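Local coordinates for hypothetical protein PH1505 (Pyrococcus horikoshii, PDB 2CYJ), which is of unknown function but belongs to the DUF498/DUF598 (Mth938-like) family and folds into a compact alpha/beta domain, at residues I24-R29 and R109-I114; T44-D49 and Y71-L76; R32-I37 and L53-V58; E59-L64 and E85-I90. One frame throughout, in Å; residues are numbered along the deposited sequence. Where two conformers were deposited one is given.

Overall arrangement
The four contacts tie together one small alpha/beta domain whose core is a mixed sheet. Interactions 1 and 4, centres about 10 Å apart, both reach that sheet through the neighbouring strands 110-115 and 63-68, and a salt bridge from Arg109 NH1 to Asp60 OD2 links them. Interaction 3, about 12 Å from interaction 1 centre to centre, packs Tyr56 and Leu53 on Ile113. Centre to centre, interaction 2 is about 18 Å from 1 and 4, yet Leu48 reaches Ile113 and Leu76 reaches Leu64 and Val89. Interactions 2 and 3 meet where Leu48 packs on Arg33. No active site is known; a sulfate, probably from the crystallisation liquor, lies about 6 Å from the Ile90 side chain.

Interaction 1 (I24-R29 and R109-I114); sequences IYPSGR and RILAII
Ile24 and Ala112 form an antiparallel hydrogen-bonded pair: Ile24 N gives to Ala112 O at 2.8 Å, and Ala112 N returns a bond of the same length to Ile24 O, nearly straight at 175°. Past this pair the 24-29 chain swings into a type I turn from Tyr25 to Gly28, and Pro26, lacking an N-H, cannot bond to Ile110 O. Instead Pro26 CA lies 3.2 Å from Ile110 O in a CA-H...O contact, while Pro26 CG rests 3.5 Å from that oxygen. A water bridges the turn and the strand, donating to Pro26 O at 2.8 Å and accepting from Ile110 N. An alanine at Pro26 would probably open a gap beside Ile110 and Leu111, where CG and CD now pack, and let the turn flex more. Tyr25 and Leu111 run side by side; Leu111 CG stands anti to the backbone N (chi1 171°), and its CD1 meets Tyr25 CD1 at 3.7 Å. Ile24 CB lies 4.2 Å from Ala112 CB, and Ile24 CD1 meets Ile114 CG1 at 4.3 Å, near Leu101 and Leu98 of helix 94-104. This is a beta hairpin, strands 22-24 and 30-32, joined through its first strand to strand 110-115 of the mixed sheet.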
loop_
_atom_site.group_PDB
_atom_site.type_symbol
_atom_site.label_atom_id
_atom_site.label_comp_id
_atom_site.label_asym_id
_atom_site.label_seq_id
_atom_site.Cartn_x
_atom_site.Cartn_y
_atom_site.Cartn_z
ATOM N N ILE A 24 1.012 -1.749 5.425
ATOM C CA ILE A 24 0.332 -2.511 6.460
ATOM C C ILE A 24 0.523 -3.977 6.084
ATOM O O ILE A 24 0.065 -4.424 5.025
ATOM C CB ILE A 24 -1.176 -2.191 6.515
ATOM C CG1 ILE A 24 -1.382 -0.691 6.767
ATOM C CG2 ILE A 24 -1.838 -3.020 7.608
ATOM C CD1 ILE A 24 -2.811 -0.205 6.516
ATOM N N TYR A 25 1.235 -4.707 6.933
ATOM C CA TYR A 25 1.494 -6.122 6.708
ATOM C C TYR A 25 0.300 -6.978 7.115
ATOM O O TYR A 25 -0.554 -6.540 7.879
ATOM C CB TYR A 25 2.746 -6.524 7.487
ATOM C CG TYR A 25 3.978 -5.890 6.897
ATOM C CD1 TYR A 25 4.628 -6.488 5.820
ATOM C CD2 TYR A 25 4.441 -4.648 7.342
ATOM C CE1 TYR A 25 5.696 -5.879 5.193
ATOM C CE2 TYR A 25 5.526 -4.019 6.708
ATOM C CZ TYR A 25 6.142 -4.653 5.631
ATOM O OH TYR A 25 7.201 -4.072 4.971
ATOM N N PRO A 26 0.218 -8.218 6.599
ATOM C CA PRO A 26 -0.886 -9.132 6.918
ATOM C C PRO A 26 -1.180 -9.280 8.406
ATOM O O PRO A 26 -2.336 -9.458 8.796
ATOM C CB PRO A 26 -0.433 -10.453 6.295
ATOM C CG PRO A 26 0.320 -10.005 5.100
ATOM C CD PRO A 26 1.118 -8.817 5.597
ATOM N N SER A 27 -0.128 -9.225 9.219
ATOM C CA SER A 27 -0.236 -9.348 10.673
ATOM C C SER A 27 -0.781 -8.096 11.328
ATOM O O SER A 27 -1.108 -8.114 12.510
ATOM C CB SER A 27 1.138 -9.613 11.285
ATOM O OG SER A 27 2.010 -8.517 11.029
ATOM N N GLY A 28 -0.844 -7.001 10.579
ATOM C CA GLY A 28 -1.324 -5.763 11.162
ATOM C C GLY A 28 -0.181 -4.840 11.544
ATOM O O GLY A 28 -0.412 -3.722 12.001
ATOM N N ARG A 29 1.057 -5.305 11.388
ATOM C CA ARG A 29 2.208 -4.455 11.683
ATOM C C ARG A 29 2.200 -3.333 10.647
ATOM O O ARG A 29 1.873 -3.556 9.479
ATOM C CB ARG A 29 3.505 -5.250 11.568
ATOM C CG ARG A 29 3.695 -6.249 12.689
ATOM C CD ARG A 29 4.897 -7.134 12.448
ATOM N NE ARG A 29 4.977 -8.176 13.464
ATOM C CZ ARG A 29 5.786 -9.230 13.396
ATOM N NH1 ARG A 29 6.592 -9.384 12.356
ATOM N NH2 ARG A 29 5.780 -10.130 14.369
ATOM N N ARG A 109 -4.964 -13.033 3.738
ATOM C CA ARG A 109 -3.799 -12.343 4.261
ATOM C C ARG A 109 -3.508 -11.217 3.284
ATOM O O ARG A 109 -3.209 -11.446 2.112
ATOM C CB ARG A 109 -2.630 -13.311 4.360
ATOM C CG ARG A 109 -2.907 -14.439 5.336
ATOM C CD ARG A 109 -1.876 -15.528 5.223
ATOM N NE ARG A 109 -1.927 -16.145 3.903
ATOM C CZ ARG A 109 -1.115 -17.115 3.497
ATOM N NH1 ARG A 109 -0.181 -17.582 4.314
ATOM N NH2 ARG A 109 -1.244 -17.618 2.277
ATOM N N ILE A 110 -3.607 -9.991 3.777
ATOM C CA ILE A 110 -3.423 -8.831 2.933
ATOM C C ILE A 110 -2.231 -7.947 3.257
ATOM O O ILE A 110 -2.030 -7.553 4.411
ATOM C CB ILE A 110 -4.686 -7.950 2.991
ATOM C CG1 ILE A 110 -5.934 -8.809 2.767
ATOM C CG2 ILE A 110 -4.611 -6.870 1.942
ATOM C CD1 ILE A 110 -7.227 -8.112 3.143
ATOM N N LEU A 111 -1.448 -7.654 2.219
ATOM C CA LEU A 111 -0.311 -6.739 2.303
ATOM C C LEU A 111 -0.827 -5.461 1.626
ATOM O O LEU A 111 -1.255 -5.497 0.468
ATOM C CB LEU A 111 0.891 -7.279 1.525
ATOM C CG LEU A 111 2.065 -6.296 1.374
ATOM C CD1 LEU A 111 2.643 -5.897 2.740
ATOM C CD2 LEU A 111 3.136 -6.957 0.507
ATOM N N ALA A 112 -0.810 -4.334 2.333
ATOM C CA ALA A 112 -1.314 -3.095 1.747
ATOM C C ALA A 112 -0.264 -1.999 1.698
ATOM O O ALA A 112 0.468 -1.805 2.658
ATOM C CB ALA A 112 -2.530 -2.591 2.544
ATOM N N ILE A 113 -0.181 -1.303 0.567
ATOM C CA ILE A 113 0.750 -0.183 0.416
ATOM C C ILE A 113 -0.178 0.996 0.186
ATOM O O ILE A 113 -0.964 1.012 -0.773
ATOM C CB ILE A 113 1.689 -0.374 -0.781
ATOM C CG1 ILE A 113 2.524 -1.644 -0.576
ATOM C CG2 ILE A 113 2.598 0.847 -0.924
ATOM C CD1 ILE A 113 3.304 -2.073 -1.806
ATOM N N ILE A 114 -0.104 1.965 1.088
ATOM C CA ILE A 114 -0.996 3.113 1.052
ATOM C C ILE A 114 -0.318 4.444 0.765
ATOM O O ILE A 114 0.502 4.922 1.558
ATOM C CB ILE A 114 -1.729 3.231 2.412
ATOM C CG1 ILE A 114 -2.373 1.884 2.788
ATOM C CG2 ILE A 114 -2.740 4.373 2.371
ATOM C CD1 ILE A 114 -3.484 1.397 1.847
HETATM O O HOH W 1 -4.189 -9.430 6.640
#

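Interaction 2 (T44-D49 and Y71-L76); sequences TSHKLD and YGMLSL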
loop_
_atom_site.group_PDB
_atom_site.type_symbol
_atom_site.label_atom_id
_atom_site.label_comp_id
_atom_site.label_asym_id
_atom_site.label_seq_id
_atom_site.Cartn_x
_atom_site.Cartn_y
_atom_site.Cartn_z
ATOM N N THR A 44 10.609 9.756 -9.315
ATOM C CA THR A 44 9.346 9.874 -8.592
ATOM C C THR A 44 8.843 8.496 -8.184
ATOM O O THR A 44 9.051 7.511 -8.896
ATOM C CB THR A 44 8.258 10.568 -9.450
ATOM O OG1 THR A 44 7.008 10.545 -8.747
ATOM C CG2 THR A 44 8.094 9.863 -10.788
ATOM N N SER A 45 8.186 8.428 -7.030
ATOM C CA SER A 45 7.646 7.170 -6.532
ATOM C C SER A 45 6.261 6.929 -7.113
ATOM O O SER A 45 5.576 5.985 -6.724
ATOM C CB SER A 45 7.569 7.188 -5.007
ATOM O OG SER A 45 8.859 7.294 -4.444
ATOM N N HIS A 46 5.872 7.805 -8.040
ATOM C CA HIS A 46 4.585 7.750 -8.739
ATOM C C HIS A 46 4.473 6.437 -9.498
ATOM O O HIS A 46 3.401 6.057 -9.983
ATOM C CB HIS A 46 4.497 8.890 -9.750
ATOM C CG HIS A 46 3.371 9.841 -9.498
ATOM N ND1 HIS A 46 2.829 10.621 -10.495
ATOM C CD2 HIS A 46 2.713 10.170 -8.361
ATOM C CE1 HIS A 46 1.884 11.390 -9.983
ATOM N NE2 HIS A 46 1.795 11.136 -8.690
ATOM N N LYS A 47 5.618 5.780 -9.633
ATOM C CA LYS A 47 5.728 4.499 -10.306
ATOM C C LYS A 47 6.439 3.605 -9.303
ATOM O O LYS A 47 7.667 3.617 -9.211
ATOM C CB LYS A 47 6.576 4.636 -11.572
ATOM C CG LYS A 47 6.013 5.600 -12.602
ATOM C CD LYS A 47 4.726 5.072 -13.207
ATOM C CE LYS A 47 4.160 6.056 -14.221
ATOM N NZ LYS A 47 2.894 5.559 -14.827
ATOM N N LEU A 48 5.662 2.838 -8.546
ATOM C CA LEU A 48 6.229 1.960 -7.530
ATOM C C LEU A 48 7.013 0.860 -8.236
ATOM O O LEU A 48 6.438 0.043 -8.956
ATOM C CB LEU A 48 5.110 1.384 -6.658
ATOM C CG LEU A 48 5.578 0.924 -5.273
ATOM C CD1 LEU A 48 4.411 0.963 -4.292
ATOM C CD2 LEU A 48 6.198 -0.463 -5.367
ATOM N N ASP A 49 8.326 0.834 -8.041
ATOM C CA ASP A 49 9.104 -0.162 -8.756
ATOM C C ASP A 49 9.397 -1.446 -7.993
ATOM O O ASP A 49 9.178 -1.536 -6.785
ATOM C CB ASP A 49 10.385 0.456 -9.350
ATOM C CG ASP A 49 11.420 0.815 -8.315
ATOM O OD1 ASP A 49 11.427 0.223 -7.218
ATOM O OD2 ASP A 49 12.262 1.686 -8.626
ATOM N N TYR A 71 -6.110 10.631 -5.387
ATOM C CA TYR A 71 -6.502 10.863 -6.772
ATOM C C TYR A 71 -6.027 9.791 -7.756
ATOM O O TYR A 71 -6.076 9.976 -8.976
ATOM C CB TYR A 71 -6.047 12.263 -7.205
ATOM C CG TYR A 71 -6.733 13.358 -6.411
ATOM C CD1 TYR A 71 -6.052 14.073 -5.421
ATOM C CD2 TYR A 71 -8.081 13.655 -6.624
ATOM C CE1 TYR A 71 -6.707 15.056 -4.661
ATOM C CE2 TYR A 71 -8.741 14.637 -5.869
ATOM C CZ TYR A 71 -8.047 15.327 -4.895
ATOM O OH TYR A 71 -8.691 16.291 -4.155
ATOM N N GLY A 72 -5.585 8.660 -7.207
ATOM C CA GLY A 72 -5.147 7.536 -8.017
ATOM C C GLY A 72 -3.985 7.757 -8.962
ATOM O O GLY A 72 -3.906 7.112 -10.013
ATOM N N MET A 73 -3.051 8.621 -8.582
ATOM C CA MET A 73 -1.921 8.917 -9.451
ATOM C C MET A 73 -0.726 7.978 -9.376
ATOM O O MET A 73 0.183 8.057 -10.210
ATOM C CB MET A 73 -1.477 10.359 -9.231
ATOM C CG MET A 73 -2.592 11.333 -9.519
ATOM S SD MET A 73 -2.003 13.021 -9.659
ATOM C CE MET A 73 -3.557 13.893 -9.930
ATOM N N LEU A 74 -0.722 7.090 -8.392
ATOM C CA LEU A 74 0.371 6.137 -8.255
ATOM C C LEU A 74 0.000 4.829 -8.935
ATOM O O LEU A 74 -1.164 4.457 -8.983
ATOM C CB LEU A 74 0.647 5.847 -6.776
ATOM C CG LEU A 74 1.633 4.704 -6.508
ATOM C CD1 LEU A 74 2.998 5.064 -7.061
ATOM C CD2 LEU A 74 1.711 4.428 -5.014
ATOM N N SER A 75 0.982 4.122 -9.470
ATOM C CA SER A 75 0.676 2.833 -10.064
ATOM C C SER A 75 1.887 1.932 -9.970
ATOM O O SER A 75 3.017 2.414 -9.875
ATOM C CB SER A 75 0.249 2.980 -11.523
ATOM O OG SER A 75 1.326 3.418 -12.323
ATOM N N LEU A 76 1.635 0.628 -9.963
ATOM C CA LEU A 76 2.694 -0.371 -9.922
ATOM C C LEU A 76 3.273 -0.515 -11.319
ATOM O O LEU A 76 2.525 -0.601 -12.297
ATOM C CB LEU A 76 2.134 -1.738 -9.519
ATOM C CG LEU A 76 1.659 -1.982 -8.091
ATOM C CD1 LEU A 76 0.959 -3.328 -8.010
ATOM C CD2 LEU A 76 2.853 -1.937 -7.151
HETATM O O HOH W 2 1.064 6.144 -12.419
#
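His46 stacks its imidazole on the backbone of Met73, whose carbonyl O lies over one face of the ring, 3.6 Å from its plane at the centre. The His46 chi1 of -119° departs from a staggered value and turns CG to that side, while Met73 CB comes 3.4 Å from His46 NE2. Met73 O also accepts from a water that in turn accepts from Lys47 NZ at 3.1 Å and lies 2.7 Å from Ser75 OG. Lys47 and Ser75 share a face of the sheet; the bend of Lys47 at chi2 (-68°) places its CD 3.9 Å from Ser75 OG. Leu48 and Leu76 occupy the other face, side by side and pointing the same way, with Leu48 CB 4.0 Å from Leu76 CD2. From there Leu48 packs on Ile113 and Leu76 on Leu64. The backbones are parallel: Ser75 N gives to His46 O at 3.1 Å, from 37° above the carbonyl plane, and Leu48 N gives to Ser75 O at 3.0 Å. An ST turn, in which Thr44 OG1 accepts from His46 N, precedes the pair, and Asp49 follows as N-cap of helix 50-54. The segments make a short two-stranded parallel sheet, strands 47-48 and 75-76, beside the domain's main sheet.

Interaction 3 (R32-I37 and L53-V58); sequences RRMKEI and LEKYLV
Tyr56 reaches across with its hydroxyl to Met34, OH accepting from Met34 N at 2.8 Å through a bent bond of 140° at the hydrogen. Arg33 CG touches the same Tyr56 OH at 3.4 Å. Beside this, the Met34 side chain crosses Lys55 at about a right angle: its bend at chi3 (-72°) places CE 3.3 Å from Lys55 CB, tighter than usual van der Waals contact. Ile37 CD1 adds a contact to Lys55 CG at 3.6 Å. In the next shell Glu52 positions both partners, bonding to Tyr56 OH and forming a salt bridge with Arg33 NE. Arg33 also pairs with Asp21, and Lys35 CB covers one face of its guanidinium, 3.4 Å above the plane. Arg32 grips Glu36 end-on, NH1 to OE2 and NH2 to OE1, across the inverse gamma turn centred on Met34. A phenylalanine at Tyr56 would probably leave Met34 N without its acceptor and Glu52 short of one partner, with the turn less firmly held. Tyr56 itself lies against Tyr25 and Ile113. The arrangement packs the loop entering helix 36-42 against the chain leaving helix 50-54, with the Arg33-Glu52-Tyr56 network joining them beside strand 110-115.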
loop_
_atom_site.group_PDB
_atom_site.type_symbol
_atom_site.label_atom_id
_atom_site.label_comp_id
_atom_site.label_asym_id
_atom_site.label_seq_id
_atom_site.Cartn_x
_atom_site.Cartn_y
_atom_site.Cartn_z
ATOM N N ARG A 32 6.611 2.575 7.757
ATOM C CA ARG A 32 6.575 3.671 6.811
ATOM C C ARG A 32 6.899 3.105 5.424
ATOM O O ARG A 32 7.637 2.123 5.291
ATOM C CB ARG A 32 7.603 4.747 7.190
ATOM C CG ARG A 32 9.051 4.306 7.083
ATOM C CD ARG A 32 10.008 5.482 7.291
ATOM N NE ARG A 32 9.971 6.416 6.171
ATOM C CZ ARG A 32 10.664 6.270 5.044
ATOM N NH1 ARG A 32 11.469 5.227 4.870
ATOM N NH2 ARG A 32 10.541 7.169 4.079
ATOM N N ARG A 33 6.317 3.701 4.395
ATOM C CA ARG A 33 6.604 3.264 3.045
ATOM C C ARG A 33 7.967 3.842 2.652
ATOM O O ARG A 33 8.212 5.042 2.840
ATOM C CB ARG A 33 5.538 3.774 2.070
ATOM C CG ARG A 33 5.813 3.372 0.634
ATOM C CD ARG A 33 4.971 4.123 -0.381
ATOM N NE ARG A 33 5.567 3.923 -1.700
ATOM C CZ ARG A 33 5.412 4.731 -2.742
ATOM N NH1 ARG A 33 4.658 5.820 -2.652
ATOM N NH2 ARG A 33 6.061 4.470 -3.864
ATOM N N MET A 34 8.855 3.008 2.115
ATOM C CA MET A 34 10.174 3.491 1.718
ATOM C C MET A 34 10.086 3.953 0.266
ATOM O O MET A 34 10.739 3.425 -0.636
ATOM C CB MET A 34 11.214 2.376 1.830
ATOM C CG MET A 34 11.265 1.804 3.231
ATOM S SD MET A 34 12.724 0.780 3.494
ATOM C CE MET A 34 12.310 -0.586 2.542
ATOM N N LYS A 35 9.272 4.975 0.057
ATOM C CA LYS A 35 9.053 5.481 -1.278
ATOM C C LYS A 35 10.308 6.038 -1.918
ATOM O O LYS A 35 10.400 6.099 -3.148
ATOM C CB LYS A 35 7.915 6.507 -1.285
ATOM C CG LYS A 35 8.210 7.856 -0.694
ATOM C CD LYS A 35 6.986 8.733 -0.923
ATOM C CE LYS A 35 7.191 10.123 -0.402
ATOM N NZ LYS A 35 5.915 10.891 -0.455
ATOM N N GLU A 36 11.286 6.418 -1.099
ATOM C CA GLU A 36 12.533 6.936 -1.641
ATOM C C GLU A 36 13.185 5.913 -2.584
ATOM O O GLU A 36 13.919 6.285 -3.493
ATOM C CB GLU A 36 13.508 7.305 -0.514
ATOM C CG GLU A 36 13.860 6.171 0.443
ATOM C CD GLU A 36 12.822 5.951 1.535
ATOM O OE1 GLU A 36 11.783 6.647 1.546
ATOM O OE2 GLU A 36 13.064 5.067 2.385
ATOM N N ILE A 37 12.916 4.624 -2.392
ATOM C CA ILE A 37 13.529 3.618 -3.259
ATOM C C ILE A 37 13.081 3.747 -4.707
ATOM O O ILE A 37 13.888 3.642 -5.633
ATOM C CB ILE A 37 13.220 2.193 -2.783
ATOM C CG1 ILE A 37 13.832 1.990 -1.398
ATOM C CG2 ILE A 37 13.774 1.167 -3.791
ATOM C CD1 ILE A 37 13.474 0.676 -0.724
ATOM N N LEU A 53 9.071 -2.698 -3.962
ATOM C CA LEU A 53 8.126 -3.736 -3.565
ATOM C C LEU A 53 8.774 -4.947 -2.898
ATOM O O LEU A 53 8.229 -5.514 -1.954
ATOM C CB LEU A 53 7.297 -4.187 -4.773
ATOM C CG LEU A 53 6.227 -5.258 -4.536
ATOM C CD1 LEU A 53 5.272 -4.826 -3.417
ATOM C CD2 LEU A 53 5.468 -5.486 -5.830
ATOM N N GLU A 54 9.943 -5.344 -3.377
ATOM C CA GLU A 54 10.626 -6.496 -2.813
ATOM C C GLU A 54 10.916 -6.322 -1.326
ATOM O O GLU A 54 10.952 -7.306 -0.587
ATOM C CB GLU A 54 11.924 -6.754 -3.595
ATOM C CG GLU A 54 12.681 -8.032 -3.216
ATOM C CD GLU A 54 13.631 -7.857 -2.041
ATOM O OE1 GLU A 54 13.958 -6.703 -1.687
ATOM O OE2 GLU A 54 14.072 -8.885 -1.481
ATOM N N LYS A 55 11.109 -5.079 -0.883
ATOM C CA LYS A 55 11.389 -4.823 0.531
ATOM C C LYS A 55 10.196 -5.151 1.422
ATOM O O LYS A 55 10.358 -5.319 2.629
ATOM C CB LYS A 55 11.774 -3.354 0.778
ATOM C CG LYS A 55 12.981 -2.848 0.007
ATOM C CD LYS A 55 14.223 -3.643 0.348
ATOM C CE LYS A 55 15.430 -3.079 -0.369
ATOM N NZ LYS A 55 16.673 -3.785 0.029
ATOM N N TYR A 56 9.005 -5.257 0.834
ATOM C CA TYR A 56 7.806 -5.529 1.619
ATOM C C TYR A 56 7.417 -6.992 1.620
ATOM O O TYR A 56 6.397 -7.355 2.204
ATOM C CB TYR A 56 6.638 -4.687 1.105
ATOM C CG TYR A 56 6.978 -3.222 0.991
ATOM C CD1 TYR A 56 6.521 -2.467 -0.084
ATOM C CD2 TYR A 56 7.803 -2.601 1.931
ATOM C CE1 TYR A 56 6.886 -1.122 -0.233
ATOM C CE2 TYR A 56 8.168 -1.255 1.792
ATOM C CZ TYR A 56 7.707 -0.530 0.707
ATOM O OH TYR A 56 8.066 0.785 0.558
ATOM N N LEU A 57 8.220 -7.829 0.965
ATOM C CA LEU A 57 7.953 -9.265 0.934
ATOM C C LEU A 57 8.588 -9.857 2.194
ATOM O O LEU A 57 9.670 -10.468 2.165
ATOM C CB LEU A 57 8.553 -9.878 -0.331
ATOM C CG LEU A 57 8.069 -9.181 -1.606
ATOM C CD1 LEU A 57 8.685 -9.892 -2.801
ATOM C CD2 LEU A 57 6.549 -9.213 -1.703
ATOM N N VAL A 58 7.890 -9.667 3.306
ATOM C CA VAL A 58 8.356 -10.089 4.627
ATOM C C VAL A 58 7.461 -11.154 5.247
ATOM O O VAL A 58 7.947 -12.071 5.912
ATOM C CB VAL A 58 8.427 -8.855 5.564
ATOM C CG1 VAL A 58 8.881 -9.259 6.948
ATOM C CG2 VAL A 58 9.389 -7.818 4.975
#

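Interaction 4 (E59-L64 and E85-I90); sequences EDFDVL and EDKEVI
Lys87 CE lies over one face of the Phe61 ring, the two side chains crossing at about a right angle, while Glu59 O lies in plane at the ring edge. Lys87 CG sits 3.8 Å from Phe61 CE1, but Lys87 NZ stands 5.3 Å from the ring centroid, at most a weak cation-pi attraction. The ammonium binds more firmly to the backbone: Lys87 NZ donates to Phe61 O at 2.7 Å, nearly along the C=O axis. Asp60 OD1, 4.0 Å from Lys87 NZ, makes a long salt bridge; its stronger partner is Arg109. A water that Lys87 NZ donates to also gives to Asp62 OD1, itself paired with Arg109. Past this corner a parallel ladder begins, Glu88 N to Asp62 O, Leu64 N to Glu88 O at 2.8 Å, then Ile90 N to Leu64 O. Val63 and Glu88 lie side by side, Val63 CG2 3.5 Å from Glu88 OE1, whose salt-bridge partner is Lys108; Val63 CG1 meets Ile90 CD1 at 3.9 Å. Leu64 and Val89 take the other face, against Leu76. The pairing is that of a beta-alpha-beta crossover: strand 63-68 beside the outermost strand 88-92, with strand 75-76 and helix 78-83 in the connection.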
loop_
_atom_site.group_PDB
_atom_site.type_symbol
_atom_site.label_atom_id
_atom_site.label_comp_id
_atom_site.label_asym_id
_atom_site.label_seq_id
_atom_site.Cartn_x
_atom_site.Cartn_y
_atom_site.Cartn_z
ATOM N N GLU A 59 6.153 -11.007 5.051
ATOM C CA GLU A 59 5.178 -11.972 5.538
ATOM C C GLU A 59 4.458 -12.528 4.318
ATOM O O GLU A 59 4.312 -11.839 3.302
ATOM C CB GLU A 59 4.144 -11.302 6.450
ATOM C CG GLU A 59 4.731 -10.667 7.691
ATOM C CD GLU A 59 3.676 -9.977 8.545
ATOM O OE1 GLU A 59 4.061 -9.312 9.529
ATOM O OE2 GLU A 59 2.472 -10.101 8.231
ATOM N N ASP A 60 4.016 -13.777 4.418
ATOM C CA ASP A 60 3.286 -14.421 3.336
ATOM C C ASP A 60 1.943 -13.695 3.192
ATOM O O ASP A 60 1.355 -13.251 4.184
ATOM C CB ASP A 60 3.064 -15.897 3.687
ATOM C CG ASP A 60 2.612 -16.725 2.502
ATOM O OD1 ASP A 60 3.128 -16.509 1.390
ATOM O OD2 ASP A 60 1.753 -17.610 2.686
ATOM N N PHE A 61 1.463 -13.559 1.962
ATOM C CA PHE A 61 0.191 -12.888 1.736
ATOM C C PHE A 61 -0.512 -13.447 0.508
ATOM O O PHE A 61 0.118 -14.064 -0.357
ATOM C CB PHE A 61 0.397 -11.363 1.604
ATOM C CG PHE A 61 1.279 -10.953 0.448
ATOM C CD1 PHE A 61 0.723 -10.535 -0.758
ATOM C CD2 PHE A 61 2.666 -10.998 0.567
ATOM C CE1 PHE A 61 1.537 -10.163 -1.835
ATOM C CE2 PHE A 61 3.489 -10.634 -0.493
ATOM C CZ PHE A 61 2.921 -10.215 -1.703
ATOM N N ASP A 62 -1.822 -13.230 0.461
ATOM C CA ASP A 62 -2.676 -13.683 -0.633
ATOM C C ASP A 62 -3.027 -12.531 -1.554
ATOM O O ASP A 62 -3.185 -12.696 -2.765
ATOM C CB ASP A 62 -3.993 -14.238 -0.075
ATOM C CG ASP A 62 -3.788 -15.374 0.904
ATOM O OD1 ASP A 62 -3.112 -16.357 0.529
ATOM O OD2 ASP A 62 -4.308 -15.285 2.042
ATOM N N VAL A 63 -3.138 -11.354 -0.955
ATOM C CA VAL A 63 -3.562 -10.164 -1.660
ATOM C C VAL A 63 -2.633 -8.987 -1.458
ATOM O O VAL A 63 -2.221 -8.731 -0.331
ATOM C CB VAL A 63 -4.948 -9.715 -1.125
ATOM C CG1 VAL A 63 -5.409 -8.438 -1.826
ATOM C CG2 VAL A 63 -5.974 -10.827 -1.293
ATOM N N LEU A 64 -2.285 -8.304 -2.547
ATOM C CA LEU A 64 -1.513 -7.063 -2.464
ATOM C C LEU A 64 -2.542 -5.987 -2.806
ATOM O O LEU A 64 -3.117 -5.982 -3.904
ATOM C CB LEU A 64 -0.363 -6.983 -3.482
ATOM C CG LEU A 64 0.255 -5.569 -3.544
ATOM C CD1 LEU A 64 0.959 -5.219 -2.229
ATOM C CD2 LEU A 64 1.224 -5.475 -4.707
ATOM N N GLU A 85 2.691 -11.673 -9.544
ATOM C CA GLU A 85 1.743 -12.170 -10.527
ATOM C C GLU A 85 0.947 -13.387 -10.037
ATOM O O GLU A 85 -0.111 -13.693 -10.580
ATOM C CB GLU A 85 2.481 -12.482 -11.836
ATOM C CG GLU A 85 3.440 -13.645 -11.750
ATOM C CD GLU A 85 4.152 -13.918 -13.067
ATOM O OE1 GLU A 85 3.603 -13.553 -14.126
ATOM O OE2 GLU A 85 5.251 -14.514 -13.038
ATOM N N ASP A 86 1.437 -14.061 -9.001
ATOM C CA ASP A 86 0.742 -15.227 -8.450
ATOM C C ASP A 86 -0.220 -14.844 -7.329
ATOM O O ASP A 86 -0.840 -15.709 -6.710
ATOM C CB ASP A 86 1.759 -16.255 -7.932
ATOM C CG ASP A 86 2.631 -15.712 -6.815
ATOM O OD1 ASP A 86 2.930 -14.497 -6.821
ATOM O OD2 ASP A 86 3.037 -16.502 -5.938
ATOM N N LYS A 87 -0.360 -13.546 -7.082
ATOM C CA LYS A 87 -1.234 -13.056 -6.023
ATOM C C LYS A 87 -2.448 -12.298 -6.562
ATOM O O LYS A 87 -2.523 -11.979 -7.751
ATOM C CB LYS A 87 -0.441 -12.120 -5.103
ATOM C CG LYS A 87 0.836 -12.711 -4.525
ATOM C CD LYS A 87 0.549 -13.947 -3.689
ATOM C CE LYS A 87 1.784 -14.404 -2.926
ATOM N NZ LYS A 87 1.503 -15.623 -2.120
ATOM N N GLU A 88 -3.404 -12.023 -5.683
ATOM C CA GLU A 88 -4.581 -11.247 -6.054
ATOM C C GLU A 88 -4.077 -9.812 -5.861
ATOM O O GLU A 88 -3.612 -9.463 -4.780
ATOM C CB GLU A 88 -5.742 -11.580 -5.112
ATOM C CG GLU A 88 -7.035 -10.803 -5.353
ATOM C CD GLU A 88 -8.192 -11.332 -4.524
ATOM O OE1 GLU A 88 -7.993 -12.307 -3.766
ATOM O OE2 GLU A 88 -9.302 -10.774 -4.627
ATOM N N VAL A 89 -4.122 -9.002 -6.914
ATOM C CA VAL A 89 -3.614 -7.636 -6.839
ATOM C C VAL A 89 -4.693 -6.607 -7.125
ATOM O O VAL A 89 -5.334 -6.622 -8.176
ATOM C CB VAL A 89 -2.423 -7.450 -7.809
ATOM C CG1 VAL A 89 -1.920 -6.011 -7.772
ATOM C CG2 VAL A 89 -1.297 -8.418 -7.424
ATOM N N ILE A 90 -4.873 -5.705 -6.172
ATOM C CA ILE A 90 -5.895 -4.678 -6.247
ATOM C C ILE A 90 -5.264 -3.290 -6.168
ATOM O O ILE A 90 -4.476 -3.010 -5.261
ATOM C CB ILE A 90 -6.860 -4.818 -5.064
ATOM C CG1 ILE A 90 -7.374 -6.256 -4.970
ATOM C CG2 ILE A 90 -8.035 -3.840 -5.223
ATOM C CD1 ILE A 90 -8.187 -6.519 -3.713
HETATM O O HOH W 3 -1.170 -16.703 -1.453
#